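PDB 3QY7: tyrosine-protein phosphatase YwqE from Bacillus subtilis, which removes phosphate from phosphotyrosine residues of proteins such as YwqD, YwqF and Ssb, as a manganese-dependent phosphatase of the PHP type. Local coordinates for residues M1-C6 with R201-Q206; V30-R35 with T205-Y210; H152-G157 with I237-P242; S160-G165 with N186-V191. All coordinates share one frame; numbering follows the deposited sequence. Where two conformers were deposited one is given.

Contact 1. Residues M1-C6 with R201-Q206; sequences MIDIHC and RNFHTQ. With FE (Fe (III) ion), chain C; PO4 (phosphate ion), chain E.
SG of Cys-6 is anti to its backbone N (chi1 -166°) and CG of Phe-203 is anti to its carbonyl carbon (chi1 -69°); the sulfur meets the ring beyond CG. SG of Cys-6 lies 4.0 Å from CZ of Phe-203 in an oblique sulfur-aromatic contact. The same ring offers an edge to Asp-3, whose OD2 sits near the ring plane, 3.7 Å from CE2 of Phe-203; carboxylate and ring are turned 56° apart. The principal partner of OD2 is the hydroxyl of Ser-193, which ties the carboxylate to the loop after strand 190-192. At the other end Met-1, bent at its last torsion, meets Thr-205 tip to tip, with 3.8 Å between CE of Met-1 and CG2 of Thr-205. The methyl also lies 3.5 Å from NE2 of Gln-206, an amide already bonded to Gln-32. The two backbones stay well apart and no hydrogen bond joins them, leaving side chains to bridge the interval.

Beyond the ring, the segments converge on one phosphate. His-5 NE2 binds an iron at 2.1 Å, and phosphate O1 takes another place on that metal. Glu-80, His-7, Asp-194 and a water complete six ligands. From the opposite segment Arg-201 donates NH1 to phosphate O2 at 2.7 Å, with a weaker bond from NH2 to the same oxygen. The ion probably came from the crystallisation liquor, yet metal and guanidinium would together offset its negative charge, consistent with a site that receives the phosphoryl group of phosphotyrosine.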
# COMPACT_ATOMS: atom_id res chain seq x y z
N MET A 1 -5.19 -8.15 -11.77
CA MET A 1 -4.61 -6.99 -11.04
C MET A 1 -3.91 -7.42 -9.77
O MET A 1 -4.23 -8.45 -9.20
CB MET A 1 -5.72 -5.99 -10.69
CG MET A 1 -6.32 -5.34 -11.89
SD MET A 1 -7.37 -3.99 -11.36
CE MET A 1 -8.64 -4.91 -10.54
N ILE A 2 -2.98 -6.57 -9.32
CA ILE A 2 -2.17 -6.82 -8.14
C ILE A 2 -2.51 -5.78 -7.09
O ILE A 2 -2.54 -4.59 -7.38
CB ILE A 2 -0.69 -6.70 -8.51
CG1 ILE A 2 -0.32 -7.77 -9.55
CG2 ILE A 2 0.22 -6.81 -7.27
CD1 ILE A 2 0.92 -7.41 -10.28
N ASP A 3 -2.77 -6.24 -5.87
CA ASP A 3 -3.07 -5.36 -4.72
C ASP A 3 -1.83 -5.34 -3.85
O ASP A 3 -1.41 -6.39 -3.35
CB ASP A 3 -4.27 -5.93 -3.96
CG ASP A 3 -4.81 -5.00 -2.89
OD1 ASP A 3 -4.68 -3.77 -3.06
OD2 ASP A 3 -5.36 -5.51 -1.89
N ILE A 4 -1.23 -4.16 -3.68
CA ILE A 4 0.09 -4.08 -3.02
C ILE A 4 0.06 -3.78 -1.52
O ILE A 4 1.12 -3.66 -0.89
CB ILE A 4 1.05 -3.07 -3.72
CG1 ILE A 4 0.58 -1.61 -3.57
CG2 ILE A 4 1.22 -3.45 -5.18
CD1 ILE A 4 1.76 -0.62 -3.64
N HIS A 5 -1.14 -3.61 -0.95
CA HIS A 5 -1.30 -3.26 0.47
C HIS A 5 -2.61 -3.89 0.95
O HIS A 5 -3.68 -3.53 0.48
CB HIS A 5 -1.32 -1.72 0.60
CG HIS A 5 -1.44 -1.20 2.01
ND1 HIS A 5 -1.14 0.10 2.31
CD2 HIS A 5 -1.79 -1.79 3.18
CE1 HIS A 5 -1.34 0.31 3.61
NE2 HIS A 5 -1.72 -0.83 4.16
N CYS A 6 -2.51 -4.86 1.86
CA CYS A 6 -3.69 -5.64 2.25
C CYS A 6 -3.42 -6.40 3.54
O CYS A 6 -2.35 -6.98 3.73
CB CYS A 6 -4.03 -6.62 1.13
SG CYS A 6 -5.67 -7.35 1.30
N ARG A 201 -13.86 -2.00 6.00
CA ARG A 201 -12.61 -1.67 5.39
C ARG A 201 -12.30 -2.71 4.34
O ARG A 201 -11.50 -3.50 4.52
CB ARG A 201 -11.51 -1.60 6.45
CG ARG A 201 -11.54 -0.34 7.23
CD ARG A 201 -10.38 -0.26 8.17
NE ARG A 201 -9.19 0.21 7.49
CZ ARG A 201 -8.08 0.52 8.12
NH1 ARG A 201 -7.04 0.95 7.45
NH2 ARG A 201 -8.03 0.43 9.41
N ASN A 202 -13.06 -2.69 3.29
CA ASN A 202 -12.93 -3.70 2.29
C ASN A 202 -12.28 -3.21 0.98
O ASN A 202 -11.54 -2.31 1.05
CB ASN A 202 -14.23 -4.40 2.07
CG ASN A 202 -15.28 -3.48 1.68
OD1 ASN A 202 -15.01 -2.38 1.32
ND2 ASN A 202 -16.48 -3.93 1.72
N PHE A 203 -12.45 -3.86 -0.14
CA PHE A 203 -11.64 -3.51 -1.28
C PHE A 203 -12.03 -2.26 -2.13
O PHE A 203 -11.27 -1.34 -2.21
CB PHE A 203 -11.51 -4.74 -2.18
CG PHE A 203 -10.69 -5.84 -1.59
CD1 PHE A 203 -11.24 -6.69 -0.67
CD2 PHE A 203 -9.37 -6.02 -1.90
CE1 PHE A 203 -10.52 -7.64 -0.10
CE2 PHE A 203 -8.68 -6.97 -1.34
CZ PHE A 203 -9.24 -7.79 -0.41
N HIS A 204 -13.25 -2.24 -2.68
CA HIS A 204 -13.72 -1.09 -3.46
C HIS A 204 -12.82 -0.75 -4.65
O HIS A 204 -12.72 0.40 -5.10
CB HIS A 204 -14.05 0.09 -2.52
CG HIS A 204 -15.40 -0.06 -1.90
ND1 HIS A 204 -16.55 0.42 -2.50
CD2 HIS A 204 -15.81 -0.75 -0.81
CE1 HIS A 204 -17.60 0.09 -1.77
NE2 HIS A 204 -17.18 -0.61 -0.73
N THR A 205 -12.20 -1.79 -5.18
CA THR A 205 -11.22 -1.70 -6.24
C THR A 205 -11.79 -1.13 -7.54
O THR A 205 -11.26 -0.15 -8.08
CB THR A 205 -10.62 -3.10 -6.51
OG1 THR A 205 -10.31 -3.74 -5.26
CG2 THR A 205 -9.37 -2.99 -7.34
N GLN A 206 -12.87 -1.74 -8.02
CA GLN A 206 -13.49 -1.30 -9.28
C GLN A 206 -14.11 0.08 -9.14
O GLN A 206 -14.03 0.89 -10.08
CB GLN A 206 -14.52 -2.34 -9.74
CG GLN A 206 -13.88 -3.66 -10.19
CD GLN A 206 -12.94 -3.53 -11.38
OE1 GLN A 206 -13.11 -2.68 -12.25
NE2 GLN A 206 -11.94 -4.40 -11.42
FE FE C . -2.58 -0.80 6.11
P PO4 E . -3.64 0.14 9.12
O1 PO4 E . -3.60 -0.80 7.92
O2 PO4 E . -4.86 0.98 9.08
O3 PO4 E . -3.67 -0.66 10.38
O4 PO4 E . -2.42 1.04 9.14
O HOH W 1 -2.71 1.07 6.23

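Contact 2. Residues V30-R35 with T205-Y210; sequences VRQGIR and TQEALY
Two firm hydrogen bonds and a doubtful third join Gln-32 to the first turn of helix 205-216, and they illustrate how one glutamine can serve a helix start with both backbone and side chain. Gln-206 NE2 donates to the backbone O of Gln-32 at 2.8 Å, nearly straight at 171°, with the acceptor in the plane of the Gln-206 amide and the donor above the plane of the receiving carbonyl. A second bond runs the same way: the bend at chi2 of Gln-32 (-82°) turns CD toward the helix, where OE1 accepts from the backbone N of Gln-206, also at 2.8 Å. The two side chains slide past each other in opposite directions, with amide planes 17° apart. The third bond runs from Gln-32 NE2 to the syn lone pair of Glu-207 OE1 at 3.1 Å; Glu-207 was modelled in two conformers, so this bond is the doubtful one of the three.

The carbonyl of Gln-32 is presented where helix 19-31 gives out. Gly-33, with positive phi, closes a Schellman motif, its N bonded to Val-30 O, and the chain then turns into strand 36-38 of the barrel. Gly-33 and Arg-35 both make backbone hydrogen bonds with Met-1, just ahead of strand 2-3.

Much of the remaining packing is on Thr-205. Its CB lies 3.4 Å from OE1 of Gln-32, while its OG1 faces the aliphatic part of that chain, 3.7 Å from CB of Gln-32. CD1 of the buried Ile-34 comes within 3.4 Å of OG1 of Thr-205, and the isoleucine also rests on Phe-203.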
# COMPACT_ATOMS: atom_id res chain seq x y z
N VAL A 30 -11.13 -11.54 -5.46
CA VAL A 30 -11.27 -12.18 -6.75
C VAL A 30 -12.45 -11.55 -7.51
O VAL A 30 -12.33 -11.28 -8.71
CB VAL A 30 -11.46 -13.70 -6.59
CG1 VAL A 30 -12.01 -14.31 -7.87
CG2 VAL A 30 -10.13 -14.37 -6.21
N ARG A 31 -13.55 -11.29 -6.82
CA ARG A 31 -14.72 -10.64 -7.45
C ARG A 31 -14.37 -9.25 -8.01
O ARG A 31 -14.95 -8.81 -9.01
CB ARG A 31 -15.93 -10.60 -6.52
CG ARG A 31 -16.49 -11.98 -6.16
CD ARG A 31 -17.84 -11.88 -5.48
NE ARG A 31 -17.88 -10.80 -4.49
CZ ARG A 31 -17.63 -10.94 -3.19
NH1 ARG A 31 -17.31 -12.13 -2.67
NH2 ARG A 31 -17.71 -9.87 -2.40
N GLN A 32 -13.38 -8.61 -7.40
CA GLN A 32 -12.90 -7.29 -7.82
C GLN A 32 -11.84 -7.33 -8.94
O GLN A 32 -11.37 -6.28 -9.39
CB GLN A 32 -12.34 -6.53 -6.60
CG GLN A 32 -13.37 -6.06 -5.60
CD GLN A 32 -14.04 -4.75 -6.00
OE1 GLN A 32 -13.82 -4.24 -7.09
NE2 GLN A 32 -14.82 -4.18 -5.08
N GLY A 33 -11.47 -8.53 -9.39
CA GLY A 33 -10.48 -8.67 -10.45
C GLY A 33 -9.04 -8.76 -9.97
O GLY A 33 -8.12 -8.70 -10.77
N ILE A 34 -8.85 -8.91 -8.66
CA ILE A 34 -7.51 -9.08 -8.11
C ILE A 34 -7.11 -10.56 -8.15
O ILE A 34 -7.90 -11.41 -7.73
CB ILE A 34 -7.46 -8.52 -6.66
CG1 ILE A 34 -7.81 -7.02 -6.67
CG2 ILE A 34 -6.11 -8.83 -6.00
CD1 ILE A 34 -8.16 -6.42 -5.29
N ARG A 35 -5.92 -10.85 -8.69
CA ARG A 35 -5.41 -12.24 -8.75
C ARG A 35 -4.24 -12.43 -7.81
O ARG A 35 -3.88 -13.56 -7.46
CB ARG A 35 -4.93 -12.62 -10.16
CG ARG A 35 -5.63 -11.97 -11.35
CD ARG A 35 -7.13 -12.19 -11.36
NE ARG A 35 -7.52 -13.56 -11.68
CZ ARG A 35 -8.08 -14.41 -10.82
NH1 ARG A 35 -8.32 -14.04 -9.56
NH2 ARG A 35 -8.41 -15.63 -11.22
N THR A 205 -12.20 -1.79 -5.18
CA THR A 205 -11.22 -1.70 -6.24
C THR A 205 -11.79 -1.13 -7.54
O THR A 205 -11.26 -0.15 -8.08
CB THR A 205 -10.62 -3.10 -6.51
OG1 THR A 205 -10.31 -3.74 -5.26
CG2 THR A 205 -9.37 -2.99 -7.34
N GLN A 206 -12.87 -1.74 -8.02
CA GLN A 206 -13.49 -1.30 -9.28
C GLN A 206 -14.11 0.08 -9.14
O GLN A 206 -14.03 0.89 -10.08
CB GLN A 206 -14.52 -2.34 -9.74
CG GLN A 206 -13.88 -3.66 -10.19
CD GLN A 206 -12.94 -3.53 -11.38
OE1 GLN A 206 -13.11 -2.68 -12.25
NE2 GLN A 206 -11.94 -4.40 -11.42
N GLU A 207 -14.68 0.34 -7.97
CA GLU A 207 -15.29 1.63 -7.68
C GLU A 207 -14.27 2.76 -7.82
O GLU A 207 -14.53 3.77 -8.49
CB GLU A 207 -15.95 1.58 -6.31
CG GLU A 207 -17.13 0.59 -6.24
CD GLU A 207 -16.79 -0.85 -5.80
OE1 GLU A 207 -15.68 -1.40 -6.07
OE2 GLU A 207 -17.70 -1.46 -5.19
N ALA A 208 -13.09 2.57 -7.22
CA ALA A 208 -11.98 3.52 -7.32
C ALA A 208 -11.48 3.71 -8.74
O ALA A 208 -11.21 4.84 -9.15
CB ALA A 208 -10.83 3.10 -6.39
N LEU A 209 -11.37 2.62 -9.51
CA LEU A 209 -10.91 2.71 -10.90
C LEU A 209 -11.92 3.49 -11.73
O LEU A 209 -11.54 4.31 -12.56
CB LEU A 209 -10.67 1.33 -11.51
CG LEU A 209 -9.48 0.63 -10.85
CD1 LEU A 209 -9.49 -0.85 -11.22
CD2 LEU A 209 -8.18 1.26 -11.28
N TYR A 210 -13.20 3.26 -11.48
CA TYR A 210 -14.23 4.00 -12.22
C TYR A 210 -14.15 5.50 -11.92
O TYR A 210 -14.27 6.33 -12.82
CB TYR A 210 -15.62 3.44 -11.93
CG TYR A 210 -16.73 4.07 -12.76
CD1 TYR A 210 -16.60 4.22 -14.13
CD2 TYR A 210 -17.90 4.51 -12.15
CE1 TYR A 210 -17.63 4.79 -14.90
CE2 TYR A 210 -18.93 5.08 -12.90
CZ TYR A 210 -18.78 5.23 -14.27
OH TYR A 210 -19.81 5.81 -15.00

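Contact 3. Residues H152-G157 with I237-P242; sequences HLVEKG and IFRQPP
Glu-155 and Pro-242 bring the two backbones closest, their CA atoms 6.1 Å apart, where the irregular chain 237-242 passes the last turn of helix 148-155. The proline ring leans on the helix itself: CG of Pro-242 is 3.9 Å from CA of Glu-155, whose carboxylate end leads away. CB of Pro-242 meets CG1 of Val-154 at 4.0 Å, the two side chains crossing at a slant.

The polar half of the contact gathers at the helix C-terminus, which ends in a Schellman motif. Gly-157 has positive phi (121°), and its N returns to Val-154 O at 2.9 Å. Past this turn the chain enters strand 159-163 of the parallel barrel sheet, and the tail that follows helix 219-232 lies against the junction, with Ile-237 and Arg-239 both touching Ala-159.

Arg-239 reaches the same carbonyl, its chain bent at chi3 (88°) where NE is set. NH2 of Arg-239 approaches Val-154 O at 3.4 Å in a weak hydrogen bond, the oxygen lying off the guanidinium edge. Shorter contacts run through a water, which donates to Val-154 O at 2.8 Å and accepts from Arg-239 NH2 at 2.9 Å. The backbone O of Ala-158 and this water are the main acceptors of NH2, so the weak approach to Val-154 O can at best share a hydrogen with one of them.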
# COMPACT_ATOMS: atom_id res chain seq x y z
N HIS A 152 7.26 17.38 -2.02
CA HIS A 152 8.72 17.40 -1.89
C HIS A 152 9.31 16.00 -1.77
O HIS A 152 10.30 15.70 -2.43
CB HIS A 152 9.17 18.29 -0.72
CG HIS A 152 9.08 19.75 -1.02
ND1 HIS A 152 9.77 20.35 -2.05
CD2 HIS A 152 8.35 20.74 -0.44
CE1 HIS A 152 9.48 21.64 -2.08
NE2 HIS A 152 8.62 21.90 -1.12
N LEU A 153 8.68 15.15 -0.97
CA LEU A 153 9.16 13.77 -0.79
C LEU A 153 9.13 13.00 -2.12
O LEU A 153 10.06 12.27 -2.43
CB LEU A 153 8.38 13.03 0.30
CG LEU A 153 8.56 13.48 1.75
CD1 LEU A 153 7.48 12.93 2.64
CD2 LEU A 153 9.96 13.13 2.28
N VAL A 154 8.06 13.19 -2.89
CA VAL A 154 7.93 12.57 -4.20
C VAL A 154 8.91 13.16 -5.23
O VAL A 154 9.55 12.44 -5.97
CB VAL A 154 6.47 12.61 -4.71
CG1 VAL A 154 6.38 12.17 -6.18
CG2 VAL A 154 5.59 11.73 -3.83
N GLU A 155 9.03 14.49 -5.26
CA GLU A 155 10.05 15.14 -6.08
C GLU A 155 11.44 14.56 -5.76
O GLU A 155 12.27 14.39 -6.67
CB GLU A 155 10.01 16.65 -5.84
CG GLU A 155 10.85 17.46 -6.80
CD GLU A 155 12.31 17.52 -6.37
OE1 GLU A 155 13.18 17.62 -7.27
OE2 GLU A 155 12.58 17.47 -5.15
N LYS A 156 11.68 14.25 -4.49
CA LYS A 156 12.97 13.70 -4.05
C LYS A 156 13.12 12.18 -4.25
O LYS A 156 14.16 11.61 -3.88
CB LYS A 156 13.25 14.07 -2.59
CG LYS A 156 13.60 15.56 -2.35
CD LYS A 156 14.84 15.96 -3.12
CE LYS A 156 15.56 17.14 -2.46
NZ LYS A 156 16.91 17.32 -3.06
N GLY A 157 12.09 11.53 -4.79
CA GLY A 157 12.22 10.14 -5.23
C GLY A 157 11.29 9.13 -4.59
O GLY A 157 11.27 7.97 -5.01
N ILE A 237 8.90 1.77 -11.65
CA ILE A 237 7.55 2.29 -11.90
C ILE A 237 7.57 3.53 -12.79
O ILE A 237 8.60 4.21 -12.92
CB ILE A 237 6.80 2.63 -10.58
CG1 ILE A 237 7.64 3.56 -9.69
CG2 ILE A 237 6.47 1.35 -9.81
CD1 ILE A 237 6.81 4.41 -8.72
N PHE A 238 6.41 3.81 -13.40
CA PHE A 238 6.27 4.98 -14.26
C PHE A 238 5.75 6.16 -13.46
O PHE A 238 4.81 6.04 -12.67
CB PHE A 238 5.33 4.70 -15.44
CG PHE A 238 5.76 3.54 -16.30
CD1 PHE A 238 4.81 2.73 -16.90
CD2 PHE A 238 7.12 3.27 -16.52
CE1 PHE A 238 5.19 1.66 -17.71
CE2 PHE A 238 7.51 2.20 -17.32
CZ PHE A 238 6.54 1.40 -17.91
N ARG A 239 6.39 7.30 -13.67
CA ARG A 239 6.05 8.51 -12.95
C ARG A 239 5.78 9.63 -13.94
O ARG A 239 6.36 9.68 -15.03
CB ARG A 239 7.20 8.91 -12.01
CG ARG A 239 7.59 7.82 -11.02
CD ARG A 239 8.98 8.04 -10.43
NE ARG A 239 8.90 8.86 -9.23
CZ ARG A 239 9.04 8.43 -7.98
NH1 ARG A 239 9.31 7.16 -7.69
NH2 ARG A 239 8.92 9.30 -7.01
N GLN A 240 4.89 10.53 -13.54
CA GLN A 240 4.69 11.79 -14.24
C GLN A 240 5.30 12.90 -13.37
O GLN A 240 5.51 12.71 -12.16
CB GLN A 240 3.20 12.02 -14.53
CG GLN A 240 2.54 10.98 -15.46
CD GLN A 240 3.08 10.98 -16.89
OE1 GLN A 240 3.25 9.92 -17.50
NE2 GLN A 240 3.35 12.17 -17.42
N PRO A 241 5.62 14.07 -13.99
CA PRO A 241 6.28 15.10 -13.20
C PRO A 241 5.41 15.55 -12.03
O PRO A 241 4.26 15.97 -12.24
CB PRO A 241 6.50 16.23 -14.21
CG PRO A 241 6.35 15.62 -15.56
CD PRO A 241 5.35 14.51 -15.37
N PRO A 242 5.95 15.46 -10.80
CA PRO A 242 5.17 15.85 -9.63
C PRO A 242 4.88 17.34 -9.63
O PRO A 242 5.67 18.14 -10.18
CB PRO A 242 6.09 15.50 -8.45
CG PRO A 242 7.45 15.40 -9.03
CD PRO A 242 7.28 14.93 -10.43
O HOH W 2 8.77 11.75 -8.62

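Contact 4. Residues S160-G165 with N186-V191; sequences SQITSG and NLIHFV
Ser-160 is gripped by the chain from Leu-187 to Phe-190 through every polar atom it has. Its OG, set between backbone N and carbonyl carbon (chi1 83°), donates to Leu-187 O at 2.7 Å. Its N donates in the ring plane of His-189 to ND1 at 3.1 Å, a direction that leaves ND1 the acceptor nitrogen of that ring. Its O takes His-189 N at 2.9 Å and, weakly, Phe-190 N. The parallel pairing begins at Gln-161 opposite Phe-190, with Ile-162 N bonding to Phe-190 O at 3.0 Å. Close hydrocarbon packing accompanies it: Ile-162 and Ile-188 cross at about a right angle, with CG2 of Ile-162 3.6 Å from CG2 of Ile-188. The side chain of Val-191 continues that face.

Toward both ends the grip slackens. Leu-187 sends the end of its side chain away from the strand. At the other end Thr-163 points away, leaving Ser-164 to touch the partly exposed Val-191, with OG of Ser-164 3.4 Å from CG1 of Val-191.

On the other face Gln-161 and Phe-190 meet through their CB atoms, and Gln-161 OE1 bonds to His-5 ND1, making it a second-shell residue of the iron site. Ile-162 and Ile-188 pack against helix 173-184, which belongs to the beta-alpha-beta crossover between these strands. Strand 131-135 flanks strand 159-163 on its other side, while helix 148-155 receives Leu-187 and His-189.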
# COMPACT_ATOMS: atom_id res chain seq x y z
N SER A 160 4.17 6.97 -3.73
CA SER A 160 3.10 6.81 -2.75
C SER A 160 1.91 6.00 -3.27
O SER A 160 1.72 5.87 -4.49
CB SER A 160 2.63 8.17 -2.17
OG SER A 160 1.69 8.81 -3.00
N GLN A 161 1.14 5.48 -2.34
CA GLN A 161 0.03 4.58 -2.63
C GLN A 161 -1.24 5.10 -1.96
O GLN A 161 -1.29 5.25 -0.73
CB GLN A 161 0.39 3.16 -2.16
CG GLN A 161 -0.82 2.22 -1.98
CD GLN A 161 -1.34 2.20 -0.57
OE1 GLN A 161 -0.57 2.09 0.39
NE2 GLN A 161 -2.67 2.25 -0.41
N ILE A 162 -2.24 5.38 -2.79
CA ILE A 162 -3.54 5.84 -2.34
C ILE A 162 -4.44 4.65 -2.06
O ILE A 162 -4.25 3.57 -2.63
CB ILE A 162 -4.17 6.81 -3.37
CG1 ILE A 162 -5.24 7.68 -2.70
CG2 ILE A 162 -4.69 6.08 -4.63
CD1 ILE A 162 -5.06 9.11 -3.04
N THR A 163 -5.41 4.85 -1.19
CA THR A 163 -6.35 3.78 -0.83
C THR A 163 -7.55 3.79 -1.77
O THR A 163 -8.12 4.85 -2.00
CB THR A 163 -6.90 3.96 0.62
OG1 THR A 163 -5.82 4.33 1.51
CG2 THR A 163 -7.53 2.68 1.12
N SER A 164 -7.92 2.62 -2.29
CA SER A 164 -9.10 2.50 -3.15
C SER A 164 -10.31 3.10 -2.46
O SER A 164 -11.01 3.90 -3.07
CB SER A 164 -9.41 1.05 -3.54
OG SER A 164 -8.36 0.47 -4.32
N GLY A 165 -10.51 2.75 -1.20
CA GLY A 165 -11.69 3.25 -0.48
C GLY A 165 -11.77 4.76 -0.40
O GLY A 165 -12.87 5.33 -0.45
N ASN A 186 0.10 14.22 -9.78
CA ASN A 186 1.07 13.16 -10.10
C ASN A 186 1.87 12.67 -8.89
O ASN A 186 3.01 12.22 -9.03
CB ASN A 186 2.02 13.59 -11.24
CG ASN A 186 1.30 13.80 -12.55
OD1 ASN A 186 1.60 14.75 -13.30
ND2 ASN A 186 0.34 12.93 -12.85
N LEU A 187 1.27 12.77 -7.71
CA LEU A 187 1.95 12.41 -6.47
C LEU A 187 1.67 10.99 -6.00
O LEU A 187 2.25 10.53 -5.02
CB LEU A 187 1.60 13.40 -5.36
CG LEU A 187 1.99 14.86 -5.59
CD1 LEU A 187 1.67 15.62 -4.32
CD2 LEU A 187 3.48 15.02 -5.96
N ILE A 188 0.76 10.32 -6.72
CA ILE A 188 0.32 8.97 -6.40
C ILE A 188 0.79 8.03 -7.52
O ILE A 188 0.67 8.36 -8.70
CB ILE A 188 -1.23 8.91 -6.34
CG1 ILE A 188 -1.77 9.88 -5.27
CG2 ILE A 188 -1.76 7.48 -6.15
CD1 ILE A 188 -1.27 9.68 -3.82
N HIS A 189 1.29 6.86 -7.13
CA HIS A 189 1.85 5.90 -8.09
C HIS A 189 1.16 4.55 -8.10
O HIS A 189 1.32 3.80 -9.05
CB HIS A 189 3.35 5.78 -7.88
CG HIS A 189 4.02 7.11 -7.86
ND1 HIS A 189 4.18 7.84 -6.70
CD2 HIS A 189 4.48 7.89 -8.86
CE1 HIS A 189 4.75 9.00 -6.99
NE2 HIS A 189 4.94 9.06 -8.29
N PHE A 190 0.38 4.26 -7.06
CA PHE A 190 -0.34 2.99 -6.90
C PHE A 190 -1.71 3.25 -6.27
O PHE A 190 -1.88 4.21 -5.51
CB PHE A 190 0.40 2.04 -5.93
CG PHE A 190 1.85 1.82 -6.23
CD1 PHE A 190 2.24 0.87 -7.17
CD2 PHE A 190 2.82 2.52 -5.53
CE1 PHE A 190 3.59 0.64 -7.43
CE2 PHE A 190 4.19 2.30 -5.78
CZ PHE A 190 4.57 1.36 -6.72
N VAL A 191 -2.67 2.37 -6.56
CA VAL A 191 -3.92 2.34 -5.83
C VAL A 191 -4.03 0.94 -5.22
O VAL A 191 -3.74 -0.07 -5.90
CB VAL A 191 -5.14 2.59 -6.76
CG1 VAL A 191 -6.40 2.76 -5.93
CG2 VAL A 191 -4.90 3.80 -7.67

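The four contacts join different parts of one TIM-barrel-like fold. Contacts 1 and 2, centres about 7 Å apart, share Thr-205 and Gln-206 at the start of helix 205-216 and tie it to the first strand and the end of helix 19-31. Contact 4, its centre about 11 Å from that of contact 1, is nested along the chain inside the loops closed by contacts 1, 2 and 3; it pairs the last two strands of the five-stranded sheet. The centre of contact 3 lies about 12 Å from that of contact 4 and about 23 Å from that of contact 1, where the C-terminal tail packs outside the sheet. Among the four, contact 1 supplies an iron ligand, His-5, and contact 4 its second shell through Gln-161.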